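Local coordinates for protein salmonella typhimurium DB7155 bacteriophage DET7 tailspike (Bacteriophage, PDB 2V5I) that binds the bacterial O-antigen as the phage's receptor-binding tailspike and probably cleaves this polysaccharide with its trimeric beta-helix domain, at residues Pro97-Pro102 against Gly127-Val132; Ala114-Thr119 against Pro139-Leu144; Gln122-Gly127 against Gly173-Tyr178; Ser193-Lys198 against Val222-Gly227. All blocks are in the same frame, centred on the assembly; numbering follows the deposited sequence.

Contact 1: residues Pro97-Pro102 against Gly127-Val132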
loop_
_atom_site.group_PDB
_atom_site.type_symbol
_atom_site.label_atom_id
_atom_site.label_comp_id
_atom_site.label_asym_id
_atom_site.label_seq_id
_atom_site.Cartn_x
_atom_site.Cartn_y
_atom_site.Cartn_z
ATOM N N PRO A 97 19.937 32.503 14.069
ATOM C CA PRO A 97 20.099 33.054 12.729
ATOM C C PRO A 97 18.871 33.846 12.243
ATOM O O PRO A 97 17.770 33.706 12.784
ATOM C CB PRO A 97 20.259 31.774 11.876
ATOM C CG PRO A 97 19.543 30.783 12.619
ATOM C CD PRO A 97 19.609 31.073 14.038
ATOM N N TRP A 98 19.033 34.670 11.192
ATOM C CA TRP A 98 17.930 35.264 10.471
ATOM C C TRP A 98 17.341 34.175 9.555
ATOM O O TRP A 98 18.061 33.533 8.787
ATOM C CB TRP A 98 18.376 36.406 9.599
ATOM C CG TRP A 98 18.846 37.592 10.402
ATOM C CD1 TRP A 98 20.111 37.877 10.732
ATOM C CD2 TRP A 98 18.024 38.604 10.964
ATOM N NE1 TRP A 98 20.155 39.063 11.496
ATOM C CE2 TRP A 98 18.882 39.507 11.658
ATOM C CE3 TRP A 98 16.666 38.842 10.976
ATOM C CZ2 TRP A 98 18.405 40.615 12.333
ATOM C CZ3 TRP A 98 16.184 39.976 11.683
ATOM C CH2 TRP A 98 17.055 40.828 12.338
ATOM N N VAL A 99 16.032 34.019 9.614
ATOM C CA VAL A 99 15.357 33.016 8.784
ATOM C C VAL A 99 14.171 33.612 8.034
ATOM O O VAL A 99 13.590 34.603 8.464
ATOM C CB VAL A 99 14.865 31.824 9.644
ATOM C CG1 VAL A 99 16.013 31.152 10.268
ATOM C CG2 VAL A 99 13.801 32.205 10.628
ATOM N N ILE A 100 13.821 32.989 6.897
ATOM C CA ILE A 100 12.553 33.236 6.237
ATOM C C ILE A 100 11.535 32.136 6.575
ATOM O O ILE A 100 11.895 31.077 7.119
ATOM C CB ILE A 100 12.689 33.401 4.700
ATOM C CG1 ILE A 100 13.286 32.144 4.084
ATOM C CG2 ILE A 100 13.470 34.652 4.364
ATOM C CD1 ILE A 100 13.119 32.023 2.582
ATOM N N PHE A 101 10.256 32.490 6.396
ATOM C CA PHE A 101 9.137 31.666 6.780
ATOM C C PHE A 101 8.022 31.791 5.743
ATOM O O PHE A 101 7.005 32.473 5.967
ATOM C CB PHE A 101 8.651 32.047 8.184
ATOM C CG PHE A 101 7.792 31.032 8.844
ATOM C CD1 PHE A 101 8.351 29.955 9.520
ATOM C CD2 PHE A 101 6.417 31.118 8.796
ATOM C CE1 PHE A 101 7.538 29.017 10.178
ATOM C CE2 PHE A 101 5.607 30.166 9.448
ATOM C CZ PHE A 101 6.180 29.134 10.136
ATOM N N PRO A 102 8.198 31.097 4.573
ATOM C CA PRO A 102 7.275 31.283 3.462
ATOM C C PRO A 102 5.923 30.541 3.624
ATOM O O PRO A 102 5.440 29.932 2.664
ATOM C CB PRO A 102 8.076 30.755 2.258
ATOM C CG PRO A 102 9.006 29.679 2.874
ATOM C CD PRO A 102 9.375 30.287 4.214
ATOM N N GLY A 127 11.384 28.090 10.507
ATOM C CA GLY A 127 11.892 28.762 9.312
ATOM C C GLY A 127 13.271 28.290 8.938
ATOM O O GLY A 127 13.815 27.364 9.543
ATOM N N TYR A 128 13.816 28.862 7.871
ATOM C CA TYR A 128 15.181 28.495 7.483
ATOM C C TYR A 128 15.972 29.680 6.923
ATOM O O TYR A 128 15.413 30.671 6.421
ATOM C CB TYR A 128 15.167 27.327 6.467
ATOM C CG TYR A 128 14.536 27.653 5.122
ATOM C CD1 TYR A 128 13.116 27.607 4.947
ATOM C CD2 TYR A 128 15.288 28.075 4.040
ATOM C CE1 TYR A 128 12.543 27.874 3.727
ATOM C CE2 TYR A 128 14.699 28.388 2.837
ATOM C CZ TYR A 128 13.317 28.308 2.664
ATOM O OH TYR A 128 12.711 28.594 1.451
ATOM N N GLN A 129 17.283 29.547 7.033
ATOM C CA GLN A 129 18.222 30.535 6.486
ATOM C C GLN A 129 18.225 30.498 4.963
ATOM O O GLN A 129 18.441 29.438 4.372
ATOM C CB GLN A 129 19.625 30.268 6.977
ATOM C CG GLN A 129 19.814 30.390 8.492
ATOM C CD GLN A 129 21.055 29.676 8.960
ATOM O OE1 GLN A 129 22.161 30.143 8.753
ATOM N NE2 GLN A 129 20.869 28.519 9.629
ATOM N N PRO A 130 17.902 31.603 4.308
ATOM C CA PRO A 130 17.771 31.593 2.859
ATOM C C PRO A 130 19.118 31.543 2.155
ATOM O O PRO A 130 20.135 31.900 2.714
ATOM C CB PRO A 130 17.025 32.902 2.568
ATOM C CG PRO A 130 17.433 33.796 3.628
ATOM C CD PRO A 130 17.619 32.944 4.866
ATOM N N GLY A 131 19.126 31.028 0.920
ATOM C CA GLY A 131 20.359 30.937 0.134
ATOM C C GLY A 131 20.075 30.873 -1.359
ATOM O O GLY A 131 19.004 31.240 -1.813
ATOM N N VAL A 132 21.064 30.379 -2.091
ATOM C CA VAL A 132 21.052 30.491 -3.562
ATOM C C VAL A 132 19.801 29.856 -4.177
ATOM O O VAL A 132 19.225 30.399 -5.107
ATOM C CB VAL A 132 22.340 29.966 -4.181
ATOM C CG1 VAL A 132 23.533 30.859 -3.723
ATOM C CG2 VAL A 132 22.610 28.553 -3.833
#
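Ile100 and Tyr128 pair through two backbone hydrogen bonds, forming one isolated antiparallel hydrogen-bonded bridge. Ile100 N donates to Tyr128 O at 2.9 Å, and Tyr128 N donates back to Ile100 O at 3.0 Å. The touching parts of the two segments cross, their directions 98° apart, and no second bridge follows. Beside the bridge Gly127 CA lies 3.2 Å from Ile100 O. The polar ends of the two long side chains find partners further off: Tyr128 OH bonds to Asp134 OD1, and Gln129 NE2 to Ile154 O.

Packing spreads from the bridged pair. Tyr128 CB leaves away from 97-102, and chi1 of 65° sets CG between the backbone N and the carbonyl carbon. The ring lies over Ile100. Ile100 CG1 makes a CH-pi contact with one face, 4.2 Å from the ring centroid and displaced toward the rim. The tip, Ile100 CD1, reaches Tyr128 OH at 3.6 Å and also touches Pro130 CB. The Pro102 and Tyr128 side chains cross at about a right angle, CD of Pro102 4.0 Å from Tyr128 CE1. At the other end Gln129 crosses Pro97, Gln129 CD 3.7 Å from Pro97 CB. The Phe101 ring presents its edge to Gly127 N.

Both segments belong to the long excursion between strands 85-92 and 156-161 of the beta-helix. With little regular structure to hold them, they are joined by two backbone hydrogen bonds wrapped in apolar groups, while the polar ends of Tyr128 and Gln129 tie the crossing to Asp134 and Ile154 of the same chain.

Contact 2: residues Ala114-Thr119 against Pro139-Leu144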
loop_
_atom_site.group_PDB
_atom_site.type_symbol
_atom_site.label_atom_id
_atom_site.label_comp_id
_atom_site.label_asym_id
_atom_site.label_seq_id
_atom_site.Cartn_x
_atom_site.Cartn_y
_atom_site.Cartn_z
ATOM N N ALA A 114 8.454 39.891 -2.072
ATOM C CA ALA A 114 8.372 40.933 -1.063
ATOM C C ALA A 114 7.687 40.439 0.215
ATOM O O ALA A 114 8.088 40.800 1.327
ATOM C CB ALA A 114 7.664 42.170 -1.615
ATOM N N LEU A 115 6.668 39.594 0.049
ATOM C CA LEU A 115 5.983 39.015 1.186
ATOM C C LEU A 115 6.879 38.014 1.949
ATOM O O LEU A 115 6.823 37.939 3.189
ATOM C CB LEU A 115 4.658 38.366 0.765
ATOM C CG LEU A 115 3.586 39.365 0.278
ATOM C CD1 LEU A 115 2.370 38.615 -0.100
ATOM C CD2 LEU A 115 3.271 40.404 1.326
ATOM N N VAL A 116 7.669 37.244 1.213
ATOM C CA VAL A 116 8.642 36.319 1.838
ATOM C C VAL A 116 9.723 37.114 2.594
ATOM O O VAL A 116 10.041 36.805 3.737
ATOM C CB VAL A 116 9.283 35.384 0.797
ATOM C CG1 VAL A 116 10.422 34.572 1.401
ATOM C CG2 VAL A 116 8.209 34.465 0.189
ATOM N N ALA A 117 10.245 38.173 1.958
ATOM C CA ALA A 117 11.214 39.051 2.620
ATOM C C ALA A 117 10.705 39.645 3.908
ATOM O O ALA A 117 11.474 39.796 4.876
ATOM C CB ALA A 117 11.648 40.160 1.665
ATOM N N ALA A 118 9.417 39.971 3.964
ATOM C CA ALA A 118 8.832 40.545 5.167
ATOM C C ALA A 118 8.687 39.544 6.330
ATOM O O ALA A 118 8.398 39.945 7.471
ATOM C CB ALA A 118 7.483 41.146 4.854
ATOM N N THR A 119 8.825 38.242 6.056
ATOM C CA THR A 119 8.778 37.223 7.116
ATOM C C THR A 119 10.110 37.101 7.870
ATOM O O THR A 119 10.194 36.385 8.881
ATOM C CB THR A 119 8.432 35.801 6.554
ATOM O OG1 THR A 119 9.514 35.301 5.766
ATOM C CG2 THR A 119 7.114 35.830 5.794
ATOM N N PRO A 139 11.777 34.607 -7.108
ATOM C CA PRO A 139 12.505 35.644 -7.862
ATOM C C PRO A 139 12.241 37.050 -7.348
ATOM O O PRO A 139 11.091 37.465 -7.171
ATOM C CB PRO A 139 11.978 35.501 -9.288
ATOM C CG PRO A 139 11.246 34.201 -9.335
ATOM C CD PRO A 139 10.972 33.726 -7.967
ATOM N N GLY A 140 13.344 37.762 -7.128
ATOM C CA GLY A 140 13.370 39.102 -6.558
ATOM C C GLY A 140 13.854 39.136 -5.117
ATOM O O GLY A 140 14.152 40.211 -4.575
ATOM N N LEU A 141 13.846 37.975 -4.458
ATOM C CA LEU A 141 14.160 37.935 -3.031
ATOM C C LEU A 141 15.613 38.331 -2.766
ATOM O O LEU A 141 15.913 38.984 -1.744
ATOM C CB LEU A 141 13.861 36.528 -2.465
ATOM C CG LEU A 141 14.163 36.357 -0.987
ATOM C CD1 LEU A 141 13.292 37.243 -0.090
ATOM C CD2 LEU A 141 14.058 34.863 -0.610
ATOM N N GLU A 142 16.508 37.935 -3.662
ATOM C CA GLU A 142 17.917 38.127 -3.482
ATOM C C GLU A 142 18.229 39.642 -3.256
ATOM O O GLU A 142 19.032 40.008 -2.375
ATOM C CB GLU A 142 18.689 37.588 -4.685
ATOM C CG GLU A 142 20.191 37.649 -4.513
ATOM C CD GLU A 142 20.992 37.091 -5.675
ATOM O OE1 GLU A 142 20.413 36.845 -6.750
ATOM O OE2 GLU A 142 22.205 36.847 -5.503
ATOM N N ALA A 143 17.593 40.498 -4.058
ATOM C CA ALA A 143 17.786 41.953 -3.927
ATOM C C ALA A 143 17.192 42.552 -2.665
ATOM O O ALA A 143 17.554 43.678 -2.295
ATOM C CB ALA A 143 17.202 42.664 -5.136
ATOM N N LEU A 144 16.270 41.847 -1.998
ATOM C CA LEU A 144 15.581 42.383 -0.833
ATOM C C LEU A 144 16.241 42.075 0.507
ATOM O O LEU A 144 15.818 42.614 1.540
ATOM C CB LEU A 144 14.168 41.839 -0.790
ATOM C CG LEU A 144 13.300 42.344 -1.941
ATOM C CD1 LEU A 144 11.918 41.743 -1.828
ATOM C CD2 LEU A 144 13.222 43.882 -1.936
#
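Ala117 packs against both Leu141 and Leu144, and the contact across the two segments is wholly apolar, with no hydrogen bond between them. Ala117 CB lies 3.8 Å from Leu141 CD1, and its distance to Leu144 CD1 is likewise 3.8 Å, so the one methyl touches both leucines. Leu144 CD1 also reaches the helix backbone, 3.7 Å from Ala114 CA. On the more buried side Val116 and Leu141 cross at about a right angle, Val116 CG1 standing 4.2 Å from Leu141 CD2. Leu141 CG is anti to its backbone N (chi1 179°); CD1 touches Ala117 and, like CD2, Val116 CG1.

This is side-chain packing between helix 113-117 and the short, weakly bonded helix around 141-144, within the excursion that leaves the beta-helix between strands 85-92 and 156-161.

Hydrogen bonds act within each segment. In 114-119, Val116 O is gripped twice by Thr119, by the backbone N at 3.0 Å and by OG1 at 2.6 Å, the hydroxyl lying in the carbonyl plane; in 139-144, Leu144 N donates to Leu141 O. Thr119 OG1 in turn accepts from Phe101 N. Trp135 and Asp134 of helix 132-137 touch Leu141, while Val116 packs on Phe138.

Contact 3: residues Gln122-Gly127 against Gly173-Tyr178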
loop_
_atom_site.group_PDB
_atom_site.type_symbol
_atom_site.label_atom_id
_atom_site.label_comp_id
_atom_site.label_asym_id
_atom_site.label_seq_id
_atom_site.Cartn_x
_atom_site.Cartn_y
_atom_site.Cartn_z
ATOM N N GLN A 122 14.661 36.631 13.464
ATOM C CA GLN A 122 15.680 35.791 14.111
ATOM C C GLN A 122 14.978 34.669 14.888
ATOM O O GLN A 122 14.068 34.917 15.696
ATOM C CB GLN A 122 16.614 36.628 15.025
ATOM C CG GLN A 122 17.540 37.535 14.254
ATOM C CD GLN A 122 18.441 38.413 15.133
ATOM O OE1 GLN A 122 18.007 38.933 16.176
ATOM N NE2 GLN A 122 19.716 38.498 14.758
ATOM N N SER A 123 15.299 33.406 14.548
ATOM C CA SER A 123 14.701 32.289 15.218
ATOM C C SER A 123 15.611 31.070 15.103
ATOM O O SER A 123 16.229 30.852 14.065
ATOM C CB SER A 123 13.350 31.899 14.595
ATOM O OG SER A 123 12.760 30.788 15.280
ATOM N N LYS A 124 15.636 30.281 16.176
ATOM C CA LYS A 124 16.338 29.026 16.197
ATOM C C LYS A 124 15.362 27.854 16.045
ATOM O O LYS A 124 15.789 26.694 15.915
ATOM C CB LYS A 124 17.066 28.861 17.551
ATOM C CG LYS A 124 18.488 28.544 17.445
ATOM C CD LYS A 124 19.099 28.264 18.867
ATOM C CE LYS A 124 19.849 29.406 19.446
ATOM N NZ LYS A 124 20.614 28.931 20.683
ATOM N N ILE A 125 14.074 28.142 16.070
ATOM C CA ILE A 125 13.067 27.052 16.201
ATOM C C ILE A 125 12.188 26.787 14.988
ATOM O O ILE A 125 11.581 25.709 14.906
ATOM C CB ILE A 125 12.159 27.233 17.438
ATOM C CG1 ILE A 125 11.260 28.431 17.267
ATOM C CG2 ILE A 125 13.007 27.343 18.687
ATOM C CD1 ILE A 125 10.045 28.411 18.143
ATOM N N GLU A 126 12.140 27.701 14.022
ATOM C CA GLU A 126 11.344 27.471 12.827
ATOM C C GLU A 126 11.828 28.379 11.707
ATOM O O GLU A 126 12.600 29.323 11.931
ATOM C CB GLU A 126 9.882 27.741 13.082
ATOM C CG GLU A 126 9.563 29.151 13.473
ATOM C CD GLU A 126 8.096 29.342 13.948
ATOM O OE1 GLU A 126 7.298 28.391 13.998
ATOM O OE2 GLU A 126 7.732 30.493 14.248
ATOM N N GLY A 127 11.384 28.090 10.507
ATOM C CA GLY A 127 11.892 28.762 9.312
ATOM C C GLY A 127 13.271 28.290 8.938
ATOM O O GLY A 127 13.815 27.364 9.543
ATOM N N GLY A 173 17.440 18.372 17.903
ATOM C CA GLY A 173 18.217 19.602 17.739
ATOM C C GLY A 173 17.462 20.810 17.292
ATOM O O GLY A 173 16.242 20.752 16.989
ATOM N N LEU A 174 18.191 21.940 17.358
ATOM C CA LEU A 174 17.744 23.246 16.885
ATOM C C LEU A 174 18.835 23.842 16.027
ATOM O O LEU A 174 19.954 24.082 16.500
ATOM C CB LEU A 174 17.509 24.185 18.088
ATOM C CG LEU A 174 16.305 23.839 18.993
ATOM C CD1 LEU A 174 16.277 24.755 20.216
ATOM C CD2 LEU A 174 15.036 23.987 18.280
ATOM N N MET A 175 18.530 24.107 14.760
ATOM C CA MET A 175 19.497 24.473 13.743
ATOM C C MET A 175 20.632 23.469 13.693
ATOM O O MET A 175 21.807 23.849 13.690
ATOM C CB MET A 175 20.011 25.933 13.959
ATOM C CG MET A 175 18.830 26.905 13.886
ATOM S SD MET A 175 18.352 27.197 12.153
ATOM C CE MET A 175 16.668 27.687 12.284
ATOM N N ALA A 176 20.253 22.173 13.586
ATOM C CA ALA A 176 21.162 21.053 13.765
ATOM C C ALA A 176 21.451 20.320 12.466
ATOM O O ALA A 176 20.678 20.390 11.522
ATOM C CB ALA A 176 20.548 20.052 14.758
ATOM N N ALA A 177 22.626 19.688 12.425
ATOM C CA ALA A 177 22.956 18.712 11.371
ATOM C C ALA A 177 23.696 17.508 11.936
ATOM O O ALA A 177 24.465 17.636 12.840
ATOM C CB ALA A 177 23.784 19.349 10.312
ATOM N N TYR A 178 23.427 16.318 11.353
ATOM C CA TYR A 178 24.142 15.131 11.652
ATOM C C TYR A 178 24.800 14.673 10.361
ATOM O O TYR A 178 24.142 14.497 9.346
ATOM C CB TYR A 178 23.155 14.067 12.179
ATOM C CG TYR A 178 22.639 14.435 13.555
ATOM C CD1 TYR A 178 21.497 15.260 13.719
ATOM C CD2 TYR A 178 23.298 13.990 14.705
ATOM C CE1 TYR A 178 21.076 15.629 15.000
ATOM C CE2 TYR A 178 22.875 14.363 15.980
ATOM C CZ TYR A 178 21.749 15.152 16.111
ATOM O OH TYR A 178 21.371 15.466 17.410
#
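Leu174 and Met175 close on a flat group, the Lys124 peptide carbonyl, and no aromatic ring meets the other segment. Four carbons lie against Lys124 O: Leu174 CB and CD2 and Met175 CG and CE, with CD2 and CG each 3.7 Å away.

Met175 sits where the chain turns a corner of the beta-helix before strand 176-181. A chi2 of -78° turns SD out of the extended line; CE lies 3.7 Å from Ser123 O and 4.0 Å from Gly127 O. The aliphatic stem of Lys124 meets Met175 obliquely, CG to CG at 3.9 Å, while Lys124 NZ bonds to Ser93 O and forms a salt bridge with Glu92. Leu174 and Ile125 lie side by side and point the same way, Leu174 CD2 3.9 Å from Ile125 CG2. The loop itself is folded by an ST turn: Ser123 OG accepts from Ile125 N at 3.1 Å, with a weak second bond from Glu126 N.

No hydrogen bond joins the two segments. Lys124 O and Glu126 O are buried here with no polar partner in the model, so the corner meets the loop through carbon contacts alone, which probably carries a desolvation penalty for the two carbonyls.

Contact 4: residues Ser193-Lys198 against Val222-Gly227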
loop_
_atom_site.group_PDB
_atom_site.type_symbol
_atom_site.label_atom_id
_atom_site.label_comp_id
_atom_site.label_asym_id
_atom_site.label_seq_id
_atom_site.Cartn_x
_atom_site.Cartn_y
_atom_site.Cartn_z
ATOM N N SER A 193 12.079 14.856 15.596
ATOM C CA SER A 193 11.682 16.158 15.017
ATOM C C SER A 193 12.825 17.156 15.097
ATOM O O SER A 193 12.716 18.268 15.645
ATOM C CB SER A 193 10.399 16.707 15.669
ATOM O OG SER A 193 9.332 15.821 15.347
ATOM N N ILE A 194 13.970 16.721 14.594
ATOM C CA ILE A 194 15.164 17.537 14.550
ATOM C C ILE A 194 14.843 18.794 13.733
ATOM O O ILE A 194 14.377 18.690 12.599
ATOM C CB ILE A 194 16.309 16.802 13.872
ATOM C CG1 ILE A 194 16.675 15.505 14.594
ATOM C CG2 ILE A 194 17.564 17.706 13.811
ATOM C CD1 ILE A 194 17.563 14.548 13.771
ATOM N N ILE A 195 15.082 19.994 14.296
ATOM C CA ILE A 195 14.938 21.195 13.521
ATOM C C ILE A 195 16.280 21.478 12.834
ATOM O O ILE A 195 17.298 21.756 13.486
ATOM C CB ILE A 195 14.583 22.442 14.392
ATOM C CG1 ILE A 195 13.317 22.253 15.203
ATOM C CG2 ILE A 195 14.492 23.683 13.541
ATOM C CD1 ILE A 195 12.254 21.732 14.482
ATOM N N GLY A 196 16.292 21.386 11.501
ATOM C CA GLY A 196 17.492 21.659 10.721
ATOM C C GLY A 196 18.032 23.073 10.709
ATOM O O GLY A 196 17.317 23.988 11.004
ATOM N N GLY A 197 19.321 23.193 10.374
ATOM C CA GLY A 197 19.979 24.467 10.120
ATOM C C GLY A 197 20.368 24.634 8.666
ATOM O O GLY A 197 19.677 24.174 7.754
ATOM N N LYS A 198 21.505 25.242 8.415
ATOM C CA LYS A 198 21.846 25.586 7.044
ATOM C C LYS A 198 22.103 24.361 6.139
ATOM O O LYS A 198 21.871 24.410 4.922
ATOM C CB LYS A 198 23.087 26.491 7.087
ATOM C CG LYS A 198 23.461 27.049 5.751
ATOM C CD LYS A 198 22.537 28.105 5.257
ATOM C CE LYS A 198 23.141 28.853 4.072
ATOM N NZ LYS A 198 22.385 30.085 3.691
ATOM N N VAL A 222 12.194 14.780 10.675
ATOM C CA VAL A 222 12.985 15.997 10.600
ATOM C C VAL A 222 12.138 17.168 10.074
ATOM O O VAL A 222 11.221 16.968 9.330
ATOM C CB VAL A 222 14.251 15.797 9.757
ATOM C CG1 VAL A 222 15.133 14.694 10.353
ATOM C CG2 VAL A 222 13.956 15.473 8.333
ATOM N N HIS A 223 12.464 18.378 10.562
ATOM C CA HIS A 223 11.702 19.616 10.278
ATOM C C HIS A 223 12.627 20.754 9.788
ATOM O O HIS A 223 13.779 20.899 10.267
ATOM C CB HIS A 223 11.027 20.153 11.538
ATOM C CG HIS A 223 9.886 19.339 12.069
ATOM N ND1 HIS A 223 9.083 19.809 13.079
ATOM C CD2 HIS A 223 9.391 18.113 11.724
ATOM C CE1 HIS A 223 8.139 18.913 13.349
ATOM N NE2 HIS A 223 8.287 17.883 12.527
ATOM N N TYR A 224 12.117 21.534 8.830
ATOM C CA TYR A 224 12.802 22.733 8.331
ATOM C C TYR A 224 14.200 22.364 7.762
ATOM O O TYR A 224 14.301 21.361 7.030
ATOM C CB TYR A 224 12.829 23.841 9.436
ATOM C CG TYR A 224 11.443 24.351 9.760
ATOM C CD1 TYR A 224 10.734 25.059 8.852
ATOM C CD2 TYR A 224 10.846 24.111 11.019
ATOM C CE1 TYR A 224 9.432 25.543 9.139
ATOM C CE2 TYR A 224 9.580 24.581 11.307
ATOM C CZ TYR A 224 8.878 25.251 10.382
ATOM O OH TYR A 224 7.588 25.698 10.653
ATOM N N GLY A 225 15.225 23.162 8.024
ATOM C CA GLY A 225 16.523 23.020 7.363
ATOM C C GLY A 225 16.506 23.831 6.061
ATOM O O GLY A 225 15.490 23.969 5.377
ATOM N N SER A 226 17.653 24.379 5.705
ATOM C CA SER A 226 17.745 25.145 4.466
ATOM C C SER A 226 17.985 24.213 3.263
ATOM O O SER A 226 17.842 24.663 2.091
ATOM C CB SER A 226 18.941 26.066 4.517
ATOM O OG SER A 226 18.863 27.011 5.560
ATOM N N GLY A 227 18.470 23.018 3.545
ATOM C CA GLY A 227 18.736 21.982 2.536
ATOM C C GLY A 227 17.755 20.834 2.659
ATOM O O GLY A 227 16.535 21.047 2.916
HETATM O O HOH W 1 15.981 25.730 9.330
#
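Ile194 and Ile195 pair tightly with Val222 and His223 as neighbouring parallel strands in successive turns of the right-handed beta-helix. His223 N donates to Ile194 O at 2.8 Å, and its own O accepts from Gly196 N at 2.8 Å, nearly along the C=O axis. Ile194 and Val222 lie side by side on one face, where Ile194 also meets Ala176 and Tyr178. On the other face Ile195, turned at chi2 to -47°, brings CD1 within 3.6 Å of His223 CB. Ser193 CB stands over a face of the imidazole, 4.0 Å from its centroid, while His223 NE2 bonds to Arg221. Ser240 of the second subunit packs on His223.

Past Gly196 the pairing is less regular. A water bridges the chains, donating to Gly196 O at 2.8 Å and accepting from Gly225 N at 3.0 Å. Direct bonding resumes where Ser226 N reaches Gly197 O at 2.9 Å. Beyond it Lys198 O lies 3.4 Å from Ser226 CB, and Lys198 CD is near Ser226 OG, whose hydrogen bond goes to Gln129 O.

The ladder thus separates an apolar face from one where the histidine nears the subunit interface, and a water links the backbones around Gly196 and Gly225.

In the fold
Contact 4 lies in the beta-helix wall and contact 3 joins that wall to the excursion; their centres are 6 Å apart, and probable hydrogen bonds connect them, Ala176 N to Ile195 O and Gly173 O to Ile195 N, both 3.0 Å. Contact 1, about 10 Å between centres from contact 3, shares Gly127 with it and reaches contact 4 through a probable hydrogen bond of Ser226 OG, 2.7 Å from Gln129 O. Contact 2 is outermost: its centre is 11 Å from that of contact 1, which it meets through a probable hydrogen bond of Thr119 OG1, 3.0 Å from Phe101 N. In space the contacts run from the wall, through 97-102 and 127-132, to the excursion's helices.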